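Local coordinates for aspartate semialdehyde dehydrogenase (Francisella tularensis subsp. tularensis, PDB 4WOJ), which catalyses the NADPH-dependent reductive dephosphorylation of aspartyl-4-phosphate to aspartate semialdehyde, a step shared by lysine, methionine and threonine biosynthesis, at the interface of chains A and B. Coordinates in Å, arbitrary orientation; residue numbers count along the deposited sequence, not the author numbering. Chains: chain A/B, Aspartate semialdehyde dehydrogenase.

Contact 1: the interface of chains A and B. Residues chain A 206, 209-210, 222-223; chain B 321.
B:Gln321 reaches from the short helix 320-323 to A:Ser209, at the C-terminal end of helix 198-209 of the homodimer partner, and its amide enters the turn beyond that helix. The polar contact across the interface is made by NE2 of B:Gln321, which donates to the A:Ser209 hydroxyl OG at 2.7 Å, a nearly straight bond (162° at H) with the oxygen lying in the amide plane. CG anti to the backbone N (chi1 -168°) and the extended chain beyond it carry the amide to A:Ser209. Within chain A, A:Ser209 OG donates to the main-chain O of A:Arg206 at 2.8 Å, which leaves a lone pair of the hydroxyl to accept from the incoming amide. A:Thr223 OG1 bonds to A:Ser209 O at 2.6 Å and ties the following loop to the helix end. Apolar packing comes from the aliphatic part of A:Lys210, which crosses B:Gln321 at a slant, with CG of the lysine 3.6 Å from CD of the amide. A:Arg206 adds its CD, 3.5 Å from the main-chain O of B:Gln321. A:Gln222 crosses B:Gln321 at about a right angle, its amide turned 83° from the other, and comes no nearer than OE1 of A:Gln222 to OE1 of B:Gln321 at 4.1 Å.

Contact 2: the interface of chains A and B. Residues chain A 163, 165, 167, 266, 279; chain B 163, 165, 167, 266, 279, 281.
A:Tyr167 and B:Tyr167 lie face against face where strands 161-167 of the two subunits meet, in the dimerisation domain of the aspartate-semialdehyde dehydrogenase family. This belongs to the tight part. The rings stack with centroids 4.0 Å apart and planes 18° from parallel, shifted so that CE2 of each sits over the rim of the other. CE2 of A:Tyr167 comes to 3.4 Å from CD2 of B:Tyr167. In each subunit CG is anti to the carbonyl carbon (A:Tyr167 chi1 -61°), which swings the ring toward its mate. The serines are packed closely too, CB of A:Ser165 3.6 Å from CB of B:Ser165, but their OG atoms, 3.3 Å apart, share a weak hydrogen bond of undecided direction. Either side of this pair, CG2 of A:Ile266 packs on CB of B:Ala279 at 3.4 Å, and CG2 of B:Ile266 does the same to CB of A:Ala279. The loose end is B:Asn163, whose ND2 stands 3.9 Å from ND2 of A:Asn163, the two pointing tip to tip with amides 65° apart. A:Asn163 is better secured: the side chain of B:Thr281 runs past it in the opposite direction and donates from OG1 to OD1 of A:Asn163 at 2.9 Å, from above the carbonyl plane rather than along a lone pair.

Contact 3: the interface of chains A and B. Residues chain A 335-339, 345; chain B 240, 262-265.
A:Leu338 and A:Leu339 pack on B:Pro262 in the apolar part of this contact, and A:Leu339 also meets the carbon stem of B:Asp264. CA of A:Leu339 lies 4.1 Å from CB of B:Pro262, and CG of A:Leu339 is also 4.1 Å from CB of B:Asp264. A:Leu338 crosses B:Gln240 and B:Asp264 at about right angles, its CG 3.5 Å from OD2 of B:Asp264 and its CD1 3.6 Å from O of B:Val263. Further out, NE2 of A:His345 sits over the face of the B:Asp264 carboxylate, 3.3 Å from CG, with the planes 49° apart. A:Ser337 OG shares a short hydrogen bond of undecided direction with the same NE2, and accepts from N of A:Leu339, which braces the loop. B:Asp264 divides its oxygens: OD2 takes the backbone N of A:Leu338 at 2.8 Å on its anti lone pair (169° at H), while OD1 accepts from N of B:Gly265 in its own chain. At the polar rim A:Lys335, bent at its last torsion (chi4 -140°), donates from NZ to O of B:Gly265 at 2.8 Å. A:Lys335 NZ also forms a long salt bridge, 3.9 Å, with OD1 of B:Asp264. The site joins the end of strand 329-336 and the loop after it, with strand 343-351 contributing A:His345, to strand 263-266 of the partner subunit.

Contact 4: the interface of chains A and B. Residues chain A 230-231, 239-241, 244; chain B 309-310, 314, 333.
B:Arg333, with left-handed helical backbone torsions (phi 58°, psi 31°) inside strand 329-336, meets A:Gly239, whose phi is also positive, across this homodimer interface of the semialdehyde dehydrogenase family. Its side chain, bent at chi2 and chi3, grips A:Glu244 end-on in a bidentate salt bridge, with guanidinium and carboxylate 9° from coplanar. NH2 of B:Arg333 bonds to OE1 of A:Glu244 at 2.7 Å on the syn lone pair, and NH1 to OE2 at 2.9 Å. NH1 of B:Arg333 also gives to O of A:Pro230 at 3.0 Å. O of A:Gly239 accepts twice in its carbonyl plane, from NH2 of B:Arg333 at 3.2 Å and from ND2 of B:Asn309 at 2.8 Å. OD1 of B:Asn309 takes NE of B:Arg333 at 2.7 Å, fixing the guanidinium's rotation from its own side. A:Glu244 is held by a capping box at the start of helix 242-255: N of the poorly ordered A:Thr241 bonds to OE1, and the return bond to OG1 is weak. The A:Trp231 ring is packed between B:Asn310, whose backbone C is offset toward the rim of one face, and CG2 of A:Thr241 of its own chain on the other. CD of B:Arg333 approaches CE3 of A:Trp231 at 3.6 Å.

Contact 1: the interface of chains A and B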
loop_
_atom_site.group_PDB
_atom_site.type_symbol
_atom_site.label_atom_id
_atom_site.label_comp_id
_atom_site.label_asym_id
_atom_site.label_seq_id
_atom_site.Cartn_x
_atom_site.Cartn_y
_atom_site.Cartn_z
ATOM N N ARG A 206 13.840 13.615 2.669
ATOM C CA ARG A 206 12.667 14.097 1.956
ATOM C C ARG A 206 13.040 15.163 0.933
ATOM O O ARG A 206 12.666 15.055 -0.228
ATOM C CB ARG A 206 11.615 14.617 2.912
ATOM C CG ARG A 206 10.368 15.039 2.179
ATOM C CD ARG A 206 9.217 15.266 3.125
ATOM N NE ARG A 206 9.137 16.655 3.588
ATOM C CZ ARG A 206 9.225 17.045 4.851
ATOM N NH1 ARG A 206 9.442 16.182 5.825
ATOM N NH2 ARG A 206 9.075 18.321 5.138
ATOM N N SER A 209 15.215 13.667 -1.862
ATOM C CA SER A 209 14.427 12.787 -2.758
ATOM C C SER A 209 13.805 13.556 -3.913
ATOM O O SER A 209 13.699 13.048 -5.027
ATOM C CB SER A 209 13.337 12.012 -1.984
ATOM O OG SER A 209 12.200 12.812 -1.763
ATOM N N LYS A 210 13.451 14.803 -3.644
ATOM C CA LYS A 210 12.868 15.703 -4.651
ATOM C C LYS A 210 13.816 16.318 -5.690
ATOM O O LYS A 210 13.324 16.853 -6.687
ATOM C CB LYS A 210 12.185 16.872 -3.951
ATOM C CG LYS A 210 10.970 16.510 -3.134
ATOM C CD LYS A 210 10.960 17.421 -1.946
ATOM C CE LYS A 210 9.587 17.710 -1.407
ATOM N NZ LYS A 210 9.790 18.905 -0.546
ATOM N N GLN A 222 9.078 10.179 -10.143
ATOM C CA GLN A 222 9.443 10.760 -8.850
ATOM C C GLN A 222 10.174 9.693 -8.080
ATOM O O GLN A 222 10.183 8.545 -8.439
ATOM C CB GLN A 222 8.211 11.182 -8.025
ATOM C CG GLN A 222 7.155 12.031 -8.749
ATOM C CD GLN A 222 7.485 13.522 -8.903
ATOM O OE1 GLN A 222 8.446 14.052 -8.335
ATOM N NE2 GLN A 222 6.632 14.208 -9.641
ATOM N N THR A 223 10.778 10.071 -6.989
ATOM C CA THR A 223 11.461 9.107 -6.171
ATOM C C THR A 223 10.443 8.119 -5.532
ATOM O O THR A 223 9.496 8.539 -4.876
ATOM C CB THR A 223 12.255 9.811 -5.075
ATOM O OG1 THR A 223 13.271 10.623 -5.690
ATOM C CG2 THR A 223 12.889 8.803 -4.200
ATOM N N GLN B 321 6.050 11.838 0.043
ATOM C CA GLN B 321 7.075 12.788 -0.281
ATOM C C GLN B 321 6.491 14.170 -0.258
ATOM O O GLN B 321 7.023 15.084 0.358
ATOM C CB GLN B 321 7.617 12.540 -1.690
ATOM C CG GLN B 321 8.895 13.324 -1.989
ATOM C CD GLN B 321 9.200 13.406 -3.472
ATOM O OE1 GLN B 321 8.330 13.765 -4.286
ATOM N NE2 GLN B 321 10.436 13.074 -3.836
#

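Contact 2: the interface of chains A and B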
loop_
_atom_site.group_PDB
_atom_site.type_symbol
_atom_site.label_atom_id
_atom_site.label_comp_id
_atom_site.label_asym_id
_atom_site.label_seq_id
_atom_site.Cartn_x
_atom_site.Cartn_y
_atom_site.Cartn_z
ATOM N N ASN A 163 -13.349 -5.171 -4.954
ATOM C CA ASN A 163 -12.472 -4.010 -4.805
ATOM C C ASN A 163 -11.086 -4.524 -4.546
ATOM O O ASN A 163 -10.898 -5.307 -3.608
ATOM C CB ASN A 163 -12.906 -3.160 -3.630
ATOM C CG ASN A 163 -12.225 -1.827 -3.598
ATOM O OD1 ASN A 163 -12.553 -0.937 -4.378
ATOM N ND2 ASN A 163 -11.224 -1.679 -2.722
ATOM N N SER A 165 -7.089 -2.944 -3.808
ATOM C CA SER A 165 -6.109 -1.886 -3.605
ATOM C C SER A 165 -4.730 -2.517 -3.664
ATOM O O SER A 165 -4.391 -3.366 -2.860
ATOM C CB SER A 165 -6.305 -1.180 -2.248
ATOM O OG SER A 165 -7.583 -0.566 -2.135
ATOM N N TYR A 167 -0.496 -2.856 -4.045
ATOM C CA TYR A 167 0.744 -2.408 -3.478
ATOM C C TYR A 167 1.725 -3.083 -4.436
ATOM O O TYR A 167 2.170 -4.220 -4.196
ATOM C CB TYR A 167 0.935 -2.982 -2.069
ATOM C CG TYR A 167 -0.097 -2.617 -0.991
ATOM C CD1 TYR A 167 -1.421 -3.043 -1.064
ATOM C CD2 TYR A 167 0.284 -1.870 0.113
ATOM C CE1 TYR A 167 -2.348 -2.696 -0.070
ATOM C CE2 TYR A 167 -0.623 -1.515 1.098
ATOM C CZ TYR A 167 -1.943 -1.929 1.013
ATOM O OH TYR A 167 -2.823 -1.548 2.042
ATOM N N ILE A 266 -7.803 0.938 -6.765
ATOM C CA ILE A 266 -6.698 1.745 -7.123
ATOM C C ILE A 266 -5.391 0.964 -7.159
ATOM O O ILE A 266 -5.149 0.098 -6.309
ATOM C CB ILE A 266 -6.542 2.886 -6.140
ATOM C CG1 ILE A 266 -5.652 3.948 -6.782
ATOM C CG2 ILE A 266 -6.019 2.331 -4.819
ATOM C CD1 ILE A 266 -5.163 5.012 -5.833
ATOM N N ALA A 279 -4.882 -5.927 -1.220
ATOM C CA ALA A 279 -6.005 -6.000 -0.314
ATOM C C ALA A 279 -7.317 -6.124 -1.104
ATOM O O ALA A 279 -7.680 -5.243 -1.870
ATOM C CB ALA A 279 -6.043 -4.781 0.573
ATOM N N ASN B 163 -14.692 1.388 2.931
ATOM C CA ASN B 163 -13.559 0.480 2.924
ATOM C C ASN B 163 -12.287 1.307 2.841
ATOM O O ASN B 163 -12.185 2.144 1.925
ATOM C CB ASN B 163 -13.599 -0.428 1.736
ATOM C CG ASN B 163 -12.567 -1.533 1.833
ATOM O OD1 ASN B 163 -12.808 -2.539 2.485
ATOM N ND2 ASN B 163 -11.438 -1.381 1.151
ATOM N N SER B 165 -8.016 0.757 2.716
ATOM C CA SER B 165 -6.762 -0.020 2.678
ATOM C C SER B 165 -5.616 0.970 2.918
ATOM O O SER B 165 -5.435 1.881 2.159
ATOM C CB SER B 165 -6.563 -0.698 1.322
ATOM O OG SER B 165 -7.628 -1.588 0.992
ATOM N N TYR B 167 -1.656 2.323 3.938
ATOM C CA TYR B 167 -0.280 2.222 3.509
ATOM C C TYR B 167 0.356 3.099 4.540
ATOM O O TYR B 167 0.489 4.292 4.350
ATOM C CB TYR B 167 -0.096 2.829 2.130
ATOM C CG TYR B 167 -0.866 2.207 0.932
ATOM C CD1 TYR B 167 -2.244 2.302 0.799
ATOM C CD2 TYR B 167 -0.166 1.592 -0.100
ATOM C CE1 TYR B 167 -2.914 1.743 -0.310
ATOM C CE2 TYR B 167 -0.807 1.044 -1.206
ATOM C CZ TYR B 167 -2.189 1.119 -1.306
ATOM O OH TYR B 167 -2.765 0.534 -2.418
ATOM N N ILE B 266 -8.184 -3.242 5.536
ATOM C CA ILE B 266 -6.966 -3.723 6.089
ATOM C C ILE B 266 -5.935 -2.618 6.322
ATOM O O ILE B 266 -5.765 -1.716 5.492
ATOM C CB ILE B 266 -6.368 -4.758 5.170
ATOM C CG1 ILE B 266 -5.317 -5.580 5.940
ATOM C CG2 ILE B 266 -5.781 -4.058 3.934
ATOM C CD1 ILE B 266 -4.459 -6.451 5.066
ATOM N N ALA B 279 -6.245 4.272 0.380
ATOM C CA ALA B 279 -7.215 4.071 -0.672
ATOM C C ALA B 279 -8.622 3.812 -0.090
ATOM O O ALA B 279 -8.861 2.860 0.624
ATOM C CB ALA B 279 -6.790 2.917 -1.545
ATOM N N THR B 281 -12.741 3.347 -0.519
ATOM C CA THR B 281 -13.892 3.009 -1.354
ATOM C C THR B 281 -15.100 3.298 -0.505
ATOM O O THR B 281 -15.303 2.696 0.542
ATOM C CB THR B 281 -13.830 1.559 -1.810
ATOM O OG1 THR B 281 -12.587 1.339 -2.511
ATOM C CG2 THR B 281 -14.974 1.230 -2.743
#

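Contact 3: the interface of chains A and B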
loop_
_atom_site.group_PDB
_atom_site.type_symbol
_atom_site.label_atom_id
_atom_site.label_comp_id
_atom_site.label_asym_id
_atom_site.label_seq_id
_atom_site.Cartn_x
_atom_site.Cartn_y
_atom_site.Cartn_z
ATOM N N LYS A 335 -11.134 -12.480 6.504
ATOM C CA LYS A 335 -12.047 -12.153 7.567
ATOM C C LYS A 335 -13.349 -11.649 7.009
ATOM O O LYS A 335 -13.442 -11.219 5.869
ATOM C CB LYS A 335 -11.449 -11.128 8.500
ATOM C CG LYS A 335 -11.246 -9.788 7.851
ATOM C CD LYS A 335 -10.595 -8.807 8.791
ATOM C CE LYS A 335 -10.768 -7.380 8.289
ATOM N NZ LYS A 335 -9.518 -6.575 8.504
ATOM N N SER A 336 -14.352 -11.728 7.854
ATOM C CA SER A 336 -15.637 -11.179 7.551
ATOM C C SER A 336 -15.574 -9.682 7.723
ATOM O O SER A 336 -14.655 -9.160 8.319
ATOM C CB SER A 336 -16.688 -11.768 8.503
ATOM O OG SER A 336 -16.291 -11.427 9.820
ATOM N N SER A 337 -16.606 -9.016 7.232
ATOM C CA SER A 337 -16.633 -7.600 7.092
ATOM C C SER A 337 -17.816 -7.001 7.809
ATOM O O SER A 337 -18.896 -7.607 7.849
ATOM C CB SER A 337 -16.722 -7.260 5.606
ATOM O OG SER A 337 -16.599 -5.859 5.361
ATOM N N LEU A 338 -17.610 -5.795 8.351
ATOM C CA LEU A 338 -18.660 -4.969 8.934
ATOM C C LEU A 338 -19.504 -4.237 7.912
ATOM O O LEU A 338 -20.558 -3.650 8.235
ATOM C CB LEU A 338 -18.031 -3.903 9.794
ATOM C CG LEU A 338 -17.269 -4.410 10.995
ATOM C CD1 LEU A 338 -16.503 -3.247 11.662
ATOM C CD2 LEU A 338 -18.261 -5.088 11.947
ATOM N N LEU A 339 -19.047 -4.229 6.687
ATOM C CA LEU A 339 -19.703 -3.450 5.644
ATOM C C LEU A 339 -21.011 -4.067 5.258
ATOM O O LEU A 339 -21.978 -3.368 5.016
ATOM C CB LEU A 339 -18.835 -3.387 4.387
ATOM C CG LEU A 339 -17.452 -2.834 4.589
ATOM C CD1 LEU A 339 -16.660 -2.832 3.292
ATOM C CD2 LEU A 339 -17.570 -1.447 5.187
ATOM N N HIS A 345 -13.038 -9.757 3.508
ATOM C CA HIS A 345 -11.744 -9.171 3.171
ATOM C C HIS A 345 -10.673 -10.219 3.205
ATOM O O HIS A 345 -10.717 -11.136 4.010
ATOM C CB HIS A 345 -11.383 -8.115 4.203
ATOM C CG HIS A 345 -12.453 -7.096 4.437
ATOM N ND1 HIS A 345 -12.596 -5.972 3.659
ATOM C CD2 HIS A 345 -13.397 -7.001 5.403
ATOM C CE1 HIS A 345 -13.584 -5.236 4.131
ATOM N NE2 HIS A 345 -14.082 -5.835 5.191
ATOM N N GLN B 240 -9.986 -8.989 12.747
ATOM C CA GLN B 240 -9.311 -7.700 12.587
ATOM C C GLN B 240 -8.087 -7.610 13.476
ATOM O O GLN B 240 -7.974 -8.350 14.457
ATOM C CB GLN B 240 -10.246 -6.562 12.975
ATOM C CG GLN B 240 -11.522 -6.475 12.160
ATOM C CD GLN B 240 -12.538 -5.542 12.778
ATOM O OE1 GLN B 240 -13.044 -5.809 13.875
ATOM N NE2 GLN B 240 -12.838 -4.440 12.089
ATOM N N PRO B 262 -20.383 1.663 9.143
ATOM C CA PRO B 262 -19.307 0.703 9.201
ATOM C C PRO B 262 -18.023 1.244 8.541
ATOM O O PRO B 262 -18.080 1.940 7.529
ATOM C CB PRO B 262 -19.863 -0.491 8.428
ATOM C CG PRO B 262 -21.332 -0.305 8.361
ATOM C CD PRO B 262 -21.538 1.161 8.391
ATOM N N VAL B 263 -16.881 0.925 9.139
ATOM C CA VAL B 263 -15.540 1.187 8.542
ATOM C C VAL B 263 -14.789 -0.120 8.624
ATOM O O VAL B 263 -14.760 -0.785 9.641
ATOM C CB VAL B 263 -14.766 2.338 9.216
ATOM C CG1 VAL B 263 -13.389 2.567 8.564
ATOM C CG2 VAL B 263 -15.556 3.638 9.133
ATOM N N ASP B 264 -14.235 -0.551 7.517
ATOM C CA ASP B 264 -13.500 -1.799 7.528
ATOM C C ASP B 264 -12.453 -1.733 6.431
ATOM O O ASP B 264 -12.442 -0.820 5.633
ATOM C CB ASP B 264 -14.446 -2.999 7.337
ATOM C CG ASP B 264 -13.996 -4.258 8.134
ATOM O OD1 ASP B 264 -12.764 -4.379 8.424
ATOM O OD2 ASP B 264 -14.894 -5.103 8.496
ATOM N N GLY B 265 -11.586 -2.725 6.442
ATOM C CA GLY B 265 -10.580 -2.916 5.447
ATOM C C GLY B 265 -9.348 -3.501 6.126
ATOM O O GLY B 265 -9.454 -4.175 7.163
#

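Contact 4: the interface of chains A and B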
loop_
_atom_site.group_PDB
_atom_site.type_symbol
_atom_site.label_atom_id
_atom_site.label_comp_id
_atom_site.label_asym_id
_atom_site.label_seq_id
_atom_site.Cartn_x
_atom_site.Cartn_y
_atom_site.Cartn_z
ATOM N N PRO A 230 0.511 6.583 -6.456
ATOM C CA PRO A 230 -0.814 6.073 -6.748
ATOM C C PRO A 230 -1.287 6.399 -8.168
ATOM O O PRO A 230 -2.449 6.803 -8.364
ATOM C CB PRO A 230 -1.689 6.735 -5.683
ATOM C CG PRO A 230 -1.014 8.044 -5.452
ATOM C CD PRO A 230 0.470 7.783 -5.608
ATOM N N TRP A 231 -0.381 6.211 -9.128
ATOM C CA TRP A 231 -0.718 6.264 -10.552
ATOM C C TRP A 231 0.138 5.293 -11.346
ATOM O O TRP A 231 1.355 5.438 -11.391
ATOM C CB TRP A 231 -0.510 7.659 -11.125
ATOM C CG TRP A 231 -1.129 7.821 -12.502
ATOM C CD1 TRP A 231 -0.636 7.369 -13.688
ATOM C CD2 TRP A 231 -2.334 8.501 -12.814
ATOM N NE1 TRP A 231 -1.469 7.720 -14.726
ATOM C CE2 TRP A 231 -2.503 8.443 -14.208
ATOM C CE3 TRP A 231 -3.283 9.181 -12.047
ATOM C CZ2 TRP A 231 -3.597 8.995 -14.838
ATOM C CZ3 TRP A 231 -4.344 9.753 -12.677
ATOM C CH2 TRP A 231 -4.504 9.653 -14.058
ATOM N N GLY A 239 -11.681 8.105 -15.330
ATOM C CA GLY A 239 -11.017 8.502 -14.073
ATOM C C GLY A 239 -9.946 7.504 -13.643
ATOM O O GLY A 239 -9.045 7.823 -12.855
ATOM N N GLN A 240 -10.050 6.291 -14.177
ATOM C CA GLN A 240 -9.089 5.210 -13.905
ATOM C C GLN A 240 -7.767 5.429 -14.644
ATOM O O GLN A 240 -7.701 6.185 -15.616
ATOM C CB GLN A 240 -9.661 3.878 -14.377
ATOM C CG GLN A 240 -10.965 3.488 -13.721
ATOM C CD GLN A 240 -11.623 2.340 -14.436
ATOM O OE1 GLN A 240 -12.050 2.479 -15.587
ATOM N NE2 GLN A 240 -11.727 1.197 -13.759
ATOM N N THR A 241 -6.713 4.776 -14.173
ATOM C CA THR A 241 -5.538 4.614 -15.008
ATOM C C THR A 241 -5.840 3.414 -15.900
ATOM O O THR A 241 -6.822 2.678 -15.677
ATOM C CB THR A 241 -4.241 4.391 -14.209
ATOM O OG1 THR A 241 -4.304 3.167 -13.470
ATOM C CG2 THR A 241 -4.013 5.517 -13.257
ATOM N N GLU A 244 -5.831 0.118 -14.054
ATOM C CA GLU A 244 -7.056 -0.138 -13.274
ATOM C C GLU A 244 -8.241 -0.615 -14.120
ATOM O O GLU A 244 -8.978 -1.512 -13.716
ATOM C CB GLU A 244 -7.433 1.140 -12.498
ATOM C CG GLU A 244 -6.364 1.558 -11.468
ATOM C CD GLU A 244 -6.449 2.993 -11.027
ATOM O OE1 GLU A 244 -7.202 3.809 -11.593
ATOM O OE2 GLU A 244 -5.727 3.333 -10.103
ATOM N N ASN B 309 -7.203 14.620 -10.930
ATOM C CA ASN B 309 -6.986 13.233 -11.286
ATOM C C ASN B 309 -6.254 13.112 -12.598
ATOM O O ASN B 309 -6.817 12.701 -13.598
ATOM C CB ASN B 309 -8.324 12.512 -11.355
ATOM C CG ASN B 309 -8.182 11.005 -11.386
ATOM O OD1 ASN B 309 -7.130 10.447 -11.080
ATOM N ND2 ASN B 309 -9.242 10.348 -11.742
ATOM N N ASN B 310 -4.976 13.465 -12.567
ATOM C CA ASN B 310 -4.112 13.244 -13.698
ATOM C C ASN B 310 -2.713 12.922 -13.182
ATOM O O ASN B 310 -2.375 13.189 -12.034
ATOM C CB ASN B 310 -4.094 14.458 -14.603
ATOM C CG ASN B 310 -3.333 15.612 -14.002
ATOM O OD1 ASN B 310 -2.110 15.657 -14.061
ATOM N ND2 ASN B 310 -4.051 16.558 -13.428
ATOM N N THR B 314 -0.770 13.883 -9.705
ATOM C CA THR B 314 -0.925 12.807 -8.758
ATOM C C THR B 314 0.412 12.396 -8.246
ATOM O O THR B 314 0.623 12.274 -7.028
ATOM C CB THR B 314 -1.607 11.582 -9.372
ATOM O OG1 THR B 314 -2.928 11.935 -9.750
ATOM C CG2 THR B 314 -1.652 10.465 -8.373
ATOM N N ARG B 333 -7.456 11.064 -7.053
ATOM C CA ARG B 333 -7.864 9.889 -7.758
ATOM C C ARG B 333 -9.372 9.693 -7.517
ATOM O O ARG B 333 -9.866 8.591 -7.499
ATOM C CB ARG B 333 -7.044 8.673 -7.326
ATOM C CG ARG B 333 -5.534 8.799 -7.535
ATOM C CD ARG B 333 -5.108 8.966 -8.988
ATOM N NE ARG B 333 -5.995 8.246 -9.904
ATOM C CZ ARG B 333 -5.942 6.944 -10.202
ATOM N NH1 ARG B 333 -5.042 6.140 -9.654
ATOM N NH2 ARG B 333 -6.824 6.431 -11.067
#

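Contact 2 lies between contact 3, about 12 Å away, and the pair 1 and 4, about 23 and 14 Å away and 19 Å from each other; contacts 1 and 3 are about 34 Å apart. Strand 263-266 serves contacts 2 and 3. Strand 329-336 comes from chain A in contact 3 and from chain B in contact 4. Neighbouring helices 311-317 and 320-323 link contacts 4 and 1. Two-fold symmetry repeats each patch with chains exchanged, consistent with the homodimer. Strand 275-284 carries the predicted proton acceptor His276 as well as Ala279 and Thr281 of contact 2, so dimerisation could help support the active-site framework.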